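PDB 3BBJ: putative thioesterase II from Thermobifida fusca, which probably hydrolyses acyl-CoA thioesters or related acyl thioesters, although its natural substrate is not established. Local coordinates for residues A[34-45]-A[63-71]; A[149-159]-A[173-184]. All coordinates share one frame; numbering follows the deposited sequence.

How the interactions relate
The two contacts come from different halves of a double-hotdog chain: interaction 1 belongs to the N-terminal acyl-CoA thioesterase domain and interaction 2 to the C-terminal one. Their centres lie about 21 Å apart and their nearest atoms about 8 Å, so they do not touch. Interaction 1 packs helix 38-51 on strand 57-65, which pairs with strand 217-224 of the other half; interaction 2 pairs strands 151-155 and 173-180, and strand 173-180 pairs on its other side with strand 233-243. Tyr-30 is a shared neighbour, stacking on Tyr-40 and touching Arg-150. The sulfate at Arg-67 probably comes from the crystallisation liquor and marks no established active site.

Interaction 1: A[34-45]-A[63-71]; sequences TAMNGGYLMTVL and YHFHRPASS. With SO4 (sulfate ion), chain C.
Helix 38-45 passes over strand 63-65 at 10.7 Å between axes, its direction turned 131° from the strand's, while the loop before it is tied to the loop after the strand by Met-36 N donating to Ala-69 O (2.9 Å). A water reinforces this tie, giving a hydrogen to Met-36 O and accepting one from Ala-69 N. Met-42, a selenomethionine, lays CG over the centre of the Tyr-63 ring, 3.4 Å from the centroid and 7° off the normal, a CH-pi contact. Its flexible, unbranched chain bends at the third torsion (39°) to lie on that flat face, CE folding back toward Tyr-63 CE2, and still reaches the Phe-65 ring edge, SE 3.9 Å from CZ in a Met-aromatic contact. Leu-45 CD1 borders the Tyr-63 ring near its plane, 4.0 Å from CE1. Gly-38, with no side chain, brings its CA to 3.8 Å from Phe-65 CE2, so the helix start lies close to the ring. Asn-37 OD1 caps the helix, accepting from Tyr-40 N. Arg-67 holds a sulfate through NH2 to O3 (3.2 Å) and weakly through NE to O1. A helix across an antiparallel sheet, apolar side chains between them, is the core of the hotdog fold.

Interaction 2: A[149-159]-A[173-184]; sequences ARVDVDFSPDS and ELCGYVDLSARD
Val-151 to Phe-155 pair with Gly-176 to Leu-180 as antiparallel strands of the C-terminal hotdog domain, their axes 4.6 Å apart and 170° between directions. Asp-152 with Asp-179 and Asp-154 with Tyr-177 are the hydrogen-bonded pairs; in the second, Asp-154 N to Tyr-177 O and the return bond from Tyr-177 N to Asp-154 O both measure 2.8 Å. Packing is close at Gly-176, whose CA lies 3.2 Å from Asp-154 O in a CA-H...O contact; its backbone angles alone call for glycine. On the face of Val-153 and Val-178 the two valines run side by side, and both touch strand 233-243, where branched apolar groups suit the sheet face. The other face is polar: Asp-154 makes a salt bridge with Arg-134 and a hydrogen bond with Gln-129, while the hydroxyl of Tyr-177 bonds to Pro-127 O. Beyond Phe-155, Ser-156 OG accepts from Ser-159 N as the N-cap of helix 157-163, and Ser-159 OG, on a short side chain, links Cys-175 N (3.0 Å) to Ser-156 OG.

Against this close-packed core stand the exposed margins, Glu-173 at one end and Ala-182 and Arg-183 at the other. Asp-152 OD2 still takes the Ala-182 N-H, from above the carboxylate plane. Ser-181 OG donates to Ala-149 O and accepts from Asp-184 N in an ST motif. Arg-183 extends past this turn to a salt bridge with Asp-145, and Arg-150 NH2 sits over one face of its guanidinium; Asp-184 probably eases the proximity of the two charges. Even beside this exposed turn the pairing is firm: bends at its second and third torsions curl Arg-150 round to grip Asp-184 side-on, the two planes 25° apart: NE meets OD2 at 2.7 Å and NH2 meets OD1 at 3.2 Å, each oxygen using its syn lone pair.

Interaction 1: A[34-45]-A[63-71]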
loop_
_atom_site.group_PDB
_atom_site.type_symbol
_atom_site.label_atom_id
_atom_site.label_comp_id
_atom_site.label_asym_id
_atom_site.label_seq_id
_atom_site.Cartn_x
_atom_site.Cartn_y
_atom_site.Cartn_z
ATOM N N THR A 34 18.230 -16.336 9.369
ATOM C CA THR A 34 19.471 -15.733 8.864
ATOM C C THR A 34 19.279 -14.276 8.394
ATOM O O THR A 34 20.261 -13.544 8.166
ATOM C CB THR A 34 20.061 -16.556 7.703
ATOM O OG1 THR A 34 19.109 -16.640 6.627
ATOM C CG2 THR A 34 20.481 -17.965 8.185
ATOM N N ALA A 35 18.020 -13.865 8.234
ATOM C CA ALA A 35 17.707 -12.501 7.797
ATOM C C ALA A 35 17.113 -11.687 8.932
ATOM O O ALA A 35 16.466 -12.216 9.821
ATOM C CB ALA A 35 16.754 -12.520 6.607
HETATM N N MSE A 36 17.336 -10.383 8.881
HETATM C CA MSE A 36 16.686 -9.452 9.802
HETATM C C MSE A 36 15.203 -9.281 9.501
HETATM O O MSE A 36 14.774 -9.258 8.350
HETATM C CB MSE A 36 17.345 -8.102 9.675
HETATM C CG MSE A 36 18.764 -8.093 10.146
HETATM SE SE MSE A 36 18.755 -8.006 12.051
HETATM C CE MSE A 36 20.473 -8.542 12.285
ATOM N N ASN A 37 14.412 -9.146 10.552
ATOM C CA ASN A 37 12.993 -8.811 10.405
ATOM C C ASN A 37 12.841 -7.493 9.594
ATOM O O ASN A 37 13.592 -6.518 9.809
ATOM C CB ASN A 37 12.354 -8.697 11.794
ATOM C CG ASN A 37 10.996 -8.012 11.763
ATOM O OD1 ASN A 37 10.899 -6.802 11.992
ATOM N ND2 ASN A 37 9.949 -8.777 11.477
ATOM N N GLY A 38 11.881 -7.483 8.659
ATOM C CA GLY A 38 11.648 -6.354 7.774
ATOM C C GLY A 38 11.239 -5.079 8.500
ATOM O O GLY A 38 11.729 -3.996 8.179
ATOM N N GLY A 39 10.353 -5.205 9.482
ATOM C CA GLY A 39 9.892 -4.064 10.263
ATOM C C GLY A 39 11.001 -3.332 10.997
ATOM O O GLY A 39 10.943 -2.109 11.180
ATOM N N TYR A 40 12.006 -4.079 11.431
ATOM C CA TYR A 40 13.157 -3.481 12.099
ATOM C C TYR A 40 13.949 -2.595 11.132
ATOM O O TYR A 40 14.379 -1.510 11.498
ATOM C CB TYR A 40 14.038 -4.581 12.729
ATOM C CG TYR A 40 15.374 -4.081 13.257
ATOM C CD1 TYR A 40 15.446 -3.256 14.372
ATOM C CD2 TYR A 40 16.564 -4.432 12.620
ATOM C CE1 TYR A 40 16.663 -2.805 14.833
ATOM C CE2 TYR A 40 17.782 -3.985 13.076
ATOM C CZ TYR A 40 17.837 -3.173 14.180
ATOM O OH TYR A 40 19.076 -2.749 14.631
ATOM N N LEU A 41 14.113 -3.058 9.899
ATOM C CA LEU A 41 14.817 -2.303 8.866
ATOM C C LEU A 41 14.003 -1.072 8.448
ATOM O O LEU A 41 14.565 -0.040 8.051
ATOM C CB LEU A 41 15.087 -3.174 7.643
ATOM C CG LEU A 41 15.760 -4.542 7.832
ATOM C CD1 LEU A 41 15.967 -5.150 6.478
ATOM C CD2 LEU A 41 17.103 -4.465 8.580
HETATM N N MSE A 42 12.672 -1.184 8.538
HETATM C CA MSE A 42 11.794 -0.041 8.276
HETATM C C MSE A 42 11.967 1.072 9.314
HETATM O O MSE A 42 12.026 2.250 8.968
HETATM C CB MSE A 42 10.339 -0.495 8.193
HETATM C CG MSE A 42 10.002 -1.111 6.805
HETATM SE SE MSE A 42 8.363 -2.145 6.715
HETATM C CE MSE A 42 7.246 -1.035 7.845
ATOM N N THR A 43 12.073 0.668 10.573
ATOM C CA THR A 43 12.208 1.554 11.714
ATOM C C THR A 43 13.445 2.434 11.570
ATOM O O THR A 43 13.414 3.645 11.829
ATOM C CB THR A 43 12.299 0.707 13.019
ATOM O OG1 THR A 43 11.019 0.103 13.292
ATOM C CG2 THR A 43 12.706 1.554 14.187
ATOM N N VAL A 44 14.528 1.798 11.145
ATOM C CA VAL A 44 15.808 2.462 10.921
ATOM C C VAL A 44 15.720 3.419 9.732
ATOM O O VAL A 44 16.226 4.546 9.795
ATOM C CB VAL A 44 16.927 1.413 10.703
ATOM C CG1 VAL A 44 18.116 2.019 9.971
ATOM C CG2 VAL A 44 17.359 0.811 12.041
ATOM N N LEU A 45 15.084 2.980 8.650
ATOM C CA LEU A 45 14.932 3.826 7.483
ATOM C C LEU A 45 13.999 4.982 7.804
ATOM O O LEU A 45 14.238 6.107 7.367
ATOM C CB LEU A 45 14.403 3.042 6.285
ATOM C CG LEU A 45 15.317 2.041 5.571
ATOM C CD1 LEU A 45 14.628 1.625 4.254
ATOM C CD2 LEU A 45 16.717 2.614 5.295
ATOM N N TYR A 63 7.731 0.616 1.040
ATOM C CA TYR A 63 9.022 -0.027 1.064
ATOM C C TYR A 63 9.063 -1.207 0.096
ATOM O O TYR A 63 8.148 -2.050 0.066
ATOM C CB TYR A 63 9.313 -0.540 2.471
ATOM C CG TYR A 63 9.399 0.503 3.573
ATOM C CD1 TYR A 63 10.609 1.130 3.856
ATOM C CD2 TYR A 63 8.300 0.796 4.385
ATOM C CE1 TYR A 63 10.720 2.057 4.850
ATOM C CE2 TYR A 63 8.407 1.723 5.418
ATOM C CZ TYR A 63 9.629 2.362 5.630
ATOM O OH TYR A 63 9.789 3.289 6.632
ATOM N N HIS A 64 10.152 -1.276 -0.668
ATOM C CA HIS A 64 10.417 -2.403 -1.570
ATOM C C HIS A 64 11.655 -3.137 -1.090
ATOM O O HIS A 64 12.691 -2.513 -0.919
ATOM C CB HIS A 64 10.567 -1.906 -2.998
ATOM C CG HIS A 64 9.257 -1.548 -3.624
ATOM N ND1 HIS A 64 8.617 -2.370 -4.523
ATOM C CD2 HIS A 64 8.428 -0.494 -3.420
ATOM C CE1 HIS A 64 7.482 -1.802 -4.893
ATOM N NE2 HIS A 64 7.337 -0.671 -4.229
ATOM N N PHE A 65 11.526 -4.447 -0.856
ATOM C CA PHE A 65 12.586 -5.282 -0.267
ATOM C C PHE A 65 13.294 -6.026 -1.359
ATOM O O PHE A 65 12.665 -6.765 -2.101
ATOM C CB PHE A 65 11.997 -6.300 0.724
ATOM C CG PHE A 65 11.403 -5.669 1.936
ATOM C CD1 PHE A 65 10.130 -5.139 1.900
ATOM C CD2 PHE A 65 12.136 -5.571 3.116
ATOM C CE1 PHE A 65 9.594 -4.498 3.031
ATOM C CE2 PHE A 65 11.596 -4.954 4.247
ATOM C CZ PHE A 65 10.331 -4.416 4.204
ATOM N N HIS A 66 14.604 -5.847 -1.456
ATOM C CA HIS A 66 15.370 -6.442 -2.544
ATOM C C HIS A 66 16.092 -7.708 -2.122
ATOM O O HIS A 66 16.055 -8.719 -2.855
ATOM C CB HIS A 66 16.384 -5.432 -3.087
ATOM C CG HIS A 66 15.766 -4.136 -3.499
ATOM N ND1 HIS A 66 14.681 -4.069 -4.342
ATOM C CD2 HIS A 66 16.080 -2.858 -3.185
ATOM C CE1 HIS A 66 14.360 -2.806 -4.540
ATOM N NE2 HIS A 66 15.187 -2.050 -3.838
ATOM N N ARG A 67 16.743 -7.634 -0.953
ATOM C CA ARG A 67 17.559 -8.718 -0.407
ATOM C C ARG A 67 17.513 -8.739 1.108
ATOM O O ARG A 67 17.274 -7.699 1.733
ATOM C CB ARG A 67 19.038 -8.511 -0.762
ATOM C CG ARG A 67 19.397 -8.522 -2.228
ATOM C CD ARG A 67 20.845 -8.114 -2.418
ATOM N NE ARG A 67 21.152 -7.972 -3.842
ATOM C CZ ARG A 67 20.897 -6.894 -4.587
ATOM N NH1 ARG A 67 20.327 -5.815 -4.069
ATOM N NH2 ARG A 67 21.219 -6.900 -5.877
ATOM N N PRO A 68 17.776 -9.917 1.714
ATOM C CA PRO A 68 17.860 -10.007 3.176
ATOM C C PRO A 68 19.097 -9.320 3.705
ATOM O O PRO A 68 20.127 -9.347 3.043
ATOM C CB PRO A 68 18.026 -11.508 3.421
ATOM C CG PRO A 68 18.699 -12.004 2.183
ATOM C CD PRO A 68 18.008 -11.234 1.088
ATOM N N ALA A 69 18.991 -8.718 4.880
ATOM C CA ALA A 69 20.146 -8.199 5.608
ATOM C C ALA A 69 20.490 -9.119 6.781
ATOM O O ALA A 69 19.648 -9.893 7.263
ATOM C CB ALA A 69 19.877 -6.796 6.130
ATOM N N SER A 70 21.736 -9.026 7.232
ATOM C CA SER A 70 22.193 -9.762 8.398
ATOM C C SER A 70 22.676 -8.768 9.462
ATOM O O SER A 70 22.649 -7.564 9.253
ATOM C CB SER A 70 23.280 -10.775 8.017
ATOM O OG SER A 70 24.245 -10.203 7.162
ATOM N N SER A 71 23.097 -9.270 10.609
ATOM C CA SER A 71 23.587 -8.393 11.663
ATOM C C SER A 71 24.885 -7.653 11.291
ATOM O O SER A 71 25.597 -8.010 10.339
ATOM C CB SER A 71 23.780 -9.161 12.979
ATOM O OG SER A 71 24.918 -10.020 12.955
HETATM S S SO4 C . 22.790 -10.524 -6.143
HETATM O O1 SO4 C . 21.603 -10.907 -5.375
HETATM O O2 SO4 C . 23.313 -11.717 -6.814
HETATM O O3 SO4 C . 22.437 -9.536 -7.164
HETATM O O4 SO4 C . 23.808 -9.951 -5.256
HETATM O O HOH W 1 16.136 -9.091 6.153
#

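Interaction 2: A[149-159]-A[173-184]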
loop_
_atom_site.group_PDB
_atom_site.type_symbol
_atom_site.label_atom_id
_atom_site.label_comp_id
_atom_site.label_asym_id
_atom_site.label_seq_id
_atom_site.Cartn_x
_atom_site.Cartn_y
_atom_site.Cartn_z
ATOM N N ALA A 149 11.585 -12.732 20.906
ATOM C CA ALA A 149 11.847 -12.179 22.254
ATOM C C ALA A 149 11.934 -10.647 22.289
ATOM O O ALA A 149 12.160 -10.058 23.350
ATOM C CB ALA A 149 13.130 -12.784 22.830
ATOM N N ARG A 150 11.759 -10.018 21.128
ATOM C CA ARG A 150 11.810 -8.550 20.992
ATOM C C ARG A 150 10.430 -7.874 21.180
ATOM O O ARG A 150 10.339 -6.657 21.458
ATOM C CB ARG A 150 12.368 -8.176 19.614
ATOM C CG ARG A 150 13.749 -8.770 19.261
ATOM C CD ARG A 150 14.878 -8.171 20.135
ATOM N NE ARG A 150 14.913 -8.757 21.480
ATOM C CZ ARG A 150 15.609 -9.840 21.838
ATOM N NH1 ARG A 150 16.375 -10.493 20.973
ATOM N NH2 ARG A 150 15.535 -10.267 23.086
ATOM N N VAL A 151 9.378 -8.683 21.066
ATOM C CA VAL A 151 8.020 -8.207 21.181
ATOM C C VAL A 151 7.180 -9.175 21.984
ATOM O O VAL A 151 7.370 -10.399 21.898
ATOM C CB VAL A 151 7.347 -8.073 19.773
ATOM C CG1 VAL A 151 7.744 -6.761 19.081
ATOM C CG2 VAL A 151 7.694 -9.298 18.896
ATOM N N ASP A 152 6.232 -8.619 22.742
ATOM C CA ASP A 152 5.254 -9.416 23.473
ATOM C C ASP A 152 4.013 -9.322 22.607
ATOM O O ASP A 152 3.620 -8.230 22.223
ATOM C CB ASP A 152 4.958 -8.857 24.869
ATOM C CG ASP A 152 6.092 -9.078 25.859
ATOM O OD1 ASP A 152 6.988 -9.912 25.592
ATOM O OD2 ASP A 152 6.080 -8.405 26.919
ATOM N N VAL A 153 3.438 -10.471 22.262
ATOM C CA VAL A 153 2.269 -10.539 21.410
ATOM C C VAL A 153 1.212 -11.384 22.106
ATOM O O VAL A 153 1.417 -12.563 22.345
ATOM C CB VAL A 153 2.631 -11.174 20.071
ATOM C CG1 VAL A 153 1.421 -11.230 19.158
ATOM C CG2 VAL A 153 3.780 -10.400 19.421
ATOM N N ASP A 154 0.093 -10.761 22.443
ATOM C CA ASP A 154 -1.018 -11.426 23.102
ATOM C C ASP A 154 -2.061 -11.668 22.051
ATOM O O ASP A 154 -2.440 -10.733 21.343
ATOM C CB ASP A 154 -1.617 -10.503 24.156
ATOM C CG ASP A 154 -0.624 -10.138 25.248
ATOM O OD1 ASP A 154 -0.259 -11.039 26.040
ATOM O OD2 ASP A 154 -0.230 -8.952 25.313
ATOM N N PHE A 155 -2.526 -12.903 21.945
ATOM C CA PHE A 155 -3.525 -13.274 20.954
ATOM C C PHE A 155 -4.883 -13.486 21.606
ATOM O O PHE A 155 -4.958 -13.982 22.720
ATOM C CB PHE A 155 -3.119 -14.582 20.286
ATOM C CG PHE A 155 -1.757 -14.555 19.666
ATOM C CD1 PHE A 155 -1.570 -14.018 18.399
ATOM C CD2 PHE A 155 -0.666 -15.099 20.327
ATOM C CE1 PHE A 155 -0.315 -14.011 17.800
ATOM C CE2 PHE A 155 0.594 -15.093 19.742
ATOM C CZ PHE A 155 0.770 -14.553 18.472
ATOM N N SER A 156 -5.957 -13.128 20.910
ATOM C CA SER A 156 -7.278 -13.496 21.373
ATOM C C SER A 156 -7.295 -15.030 21.465
ATOM O O SER A 156 -6.474 -15.689 20.828
ATOM C CB SER A 156 -8.351 -13.036 20.396
ATOM O OG SER A 156 -8.153 -13.632 19.127
ATOM N N PRO A 157 -8.213 -15.603 22.268
ATOM C CA PRO A 157 -8.350 -17.058 22.319
ATOM C C PRO A 157 -8.546 -17.718 20.948
ATOM O O PRO A 157 -7.930 -18.741 20.649
ATOM C CB PRO A 157 -9.593 -17.254 23.198
ATOM C CG PRO A 157 -9.612 -16.080 24.072
ATOM C CD PRO A 157 -9.145 -14.945 23.208
ATOM N N ASP A 158 -9.390 -17.136 20.110
ATOM C CA ASP A 158 -9.595 -17.694 18.781
ATOM C C ASP A 158 -8.330 -17.633 17.932
ATOM O O ASP A 158 -8.077 -18.530 17.120
ATOM C CB ASP A 158 -10.733 -16.970 18.059
ATOM C CG ASP A 158 -12.093 -17.350 18.588
ATOM O OD1 ASP A 158 -12.176 -18.355 19.325
ATOM O OD2 ASP A 158 -13.073 -16.649 18.256
ATOM N N SER A 159 -7.548 -16.570 18.094
ATOM C CA SER A 159 -6.304 -16.437 17.333
ATOM C C SER A 159 -5.272 -17.467 17.789
ATOM O O SER A 159 -4.581 -18.087 16.966
ATOM C CB SER A 159 -5.751 -15.026 17.462
ATOM O OG SER A 159 -6.689 -14.112 16.943
ATOM N N GLU A 173 -7.693 -14.781 10.148
ATOM C CA GLU A 173 -7.774 -13.569 10.930
ATOM C C GLU A 173 -7.040 -13.721 12.264
ATOM O O GLU A 173 -7.245 -14.692 12.986
ATOM C CB GLU A 173 -9.245 -13.224 11.169
ATOM C CG GLU A 173 -9.479 -11.974 12.042
ATOM C CD GLU A 173 -10.947 -11.531 12.105
ATOM O OE1 GLU A 173 -11.569 -11.366 11.024
ATOM O OE2 GLU A 173 -11.458 -11.316 13.238
ATOM N N LEU A 174 -6.172 -12.776 12.590
ATOM C CA LEU A 174 -5.533 -12.778 13.899
ATOM C C LEU A 174 -5.796 -11.441 14.552
ATOM O O LEU A 174 -5.911 -10.432 13.872
ATOM C CB LEU A 174 -4.021 -13.037 13.806
ATOM C CG LEU A 174 -3.602 -14.406 13.267
ATOM C CD1 LEU A 174 -2.140 -14.406 12.812
ATOM C CD2 LEU A 174 -3.845 -15.486 14.310
ATOM N N CYS A 175 -5.933 -11.444 15.867
ATOM C CA CYS A 175 -6.047 -10.197 16.603
ATOM C C CYS A 175 -5.573 -10.343 18.038
ATOM O O CYS A 175 -5.350 -11.446 18.558
ATOM C CB CYS A 175 -7.469 -9.653 16.562
ATOM S SG CYS A 175 -8.647 -10.684 17.390
ATOM N N GLY A 176 -5.396 -9.207 18.679
ATOM C CA GLY A 176 -4.866 -9.196 20.007
ATOM C C GLY A 176 -4.113 -7.911 20.227
ATOM O O GLY A 176 -4.473 -6.877 19.677
ATOM N N TYR A 177 -3.071 -7.990 21.049
ATOM C CA TYR A 177 -2.273 -6.836 21.422
ATOM C C TYR A 177 -0.794 -7.100 21.166
ATOM O O TYR A 177 -0.320 -8.228 21.302
ATOM C CB TYR A 177 -2.540 -6.495 22.895
ATOM C CG TYR A 177 -4.007 -6.246 23.150
ATOM C CD1 TYR A 177 -4.891 -7.315 23.259
ATOM C CD2 TYR A 177 -4.518 -4.952 23.230
ATOM C CE1 TYR A 177 -6.235 -7.120 23.453
ATOM C CE2 TYR A 177 -5.878 -4.733 23.424
ATOM C CZ TYR A 177 -6.732 -5.824 23.541
ATOM O OH TYR A 177 -8.078 -5.639 23.739
ATOM N N VAL A 178 -0.080 -6.051 20.782
ATOM C CA VAL A 178 1.348 -6.137 20.521
ATOM C C VAL A 178 2.068 -4.933 21.075
ATOM O O VAL A 178 1.518 -3.822 21.105
ATOM C CB VAL A 178 1.645 -6.213 19.022
ATOM C CG1 VAL A 178 1.062 -4.956 18.238
ATOM C CG2 VAL A 178 3.135 -6.394 18.799
ATOM N N ASP A 179 3.302 -5.160 21.518
ATOM C CA ASP A 179 4.168 -4.104 22.047
ATOM C C ASP A 179 5.583 -4.655 22.090
ATOM O O ASP A 179 5.786 -5.860 21.902
ATOM C CB ASP A 179 3.712 -3.716 23.466
ATOM C CG ASP A 179 4.100 -2.276 23.855
ATOM O OD1 ASP A 179 4.985 -1.660 23.205
ATOM O OD2 ASP A 179 3.492 -1.761 24.824
ATOM N N LEU A 180 6.555 -3.785 22.312
ATOM C CA LEU A 180 7.925 -4.212 22.604
ATOM C C LEU A 180 7.921 -5.091 23.866
ATOM O O LEU A 180 7.090 -4.917 24.752
ATOM C CB LEU A 180 8.835 -2.997 22.824
ATOM C CG LEU A 180 9.056 -2.074 21.613
ATOM C CD1 LEU A 180 9.839 -0.830 22.012
ATOM C CD2 LEU A 180 9.777 -2.844 20.519
ATOM N N SER A 181 8.847 -6.039 23.944
ATOM C CA SER A 181 8.844 -6.995 25.043
ATOM C C SER A 181 9.222 -6.378 26.417
ATOM O O SER A 181 10.022 -5.426 26.524
ATOM C CB SER A 181 9.779 -8.173 24.715
ATOM O OG SER A 181 11.161 -7.796 24.787
ATOM N N ALA A 182 8.625 -6.954 27.457
ATOM C CA ALA A 182 8.941 -6.632 28.840
ATOM C C ALA A 182 10.429 -6.890 29.044
ATOM O O ALA A 182 11.142 -6.044 29.575
ATOM C CB ALA A 182 8.095 -7.490 29.783
ATOM N N ARG A 183 10.887 -8.048 28.563
ATOM C CA ARG A 183 12.288 -8.465 28.616
ATOM C C ARG A 183 13.298 -7.406 28.157
ATOM O O ARG A 183 14.361 -7.252 28.747
ATOM C CB ARG A 183 12.441 -9.696 27.721
ATOM C CG ARG A 183 13.824 -10.297 27.707
ATOM C CD ARG A 183 13.956 -11.367 26.658
ATOM N NE ARG A 183 15.315 -11.888 26.639
ATOM C CZ ARG A 183 15.665 -13.082 26.181
ATOM N NH1 ARG A 183 14.751 -13.906 25.679
ATOM N NH2 ARG A 183 16.934 -13.452 26.216
ATOM N N ASP A 184 12.977 -6.712 27.072
ATOM C CA ASP A 184 13.881 -5.726 26.473
ATOM C C ASP A 184 13.737 -4.332 27.057
ATOM O O ASP A 184 14.454 -3.399 26.630
ATOM C CB ASP A 184 13.627 -5.616 24.980
ATOM C CG ASP A 184 14.063 -6.822 24.227
ATOM O OD1 ASP A 184 14.565 -7.764 24.867
ATOM O OD2 ASP A 184 13.897 -6.819 22.979
HETATM O O HOH W 2 12.856 -4.902 21.153
#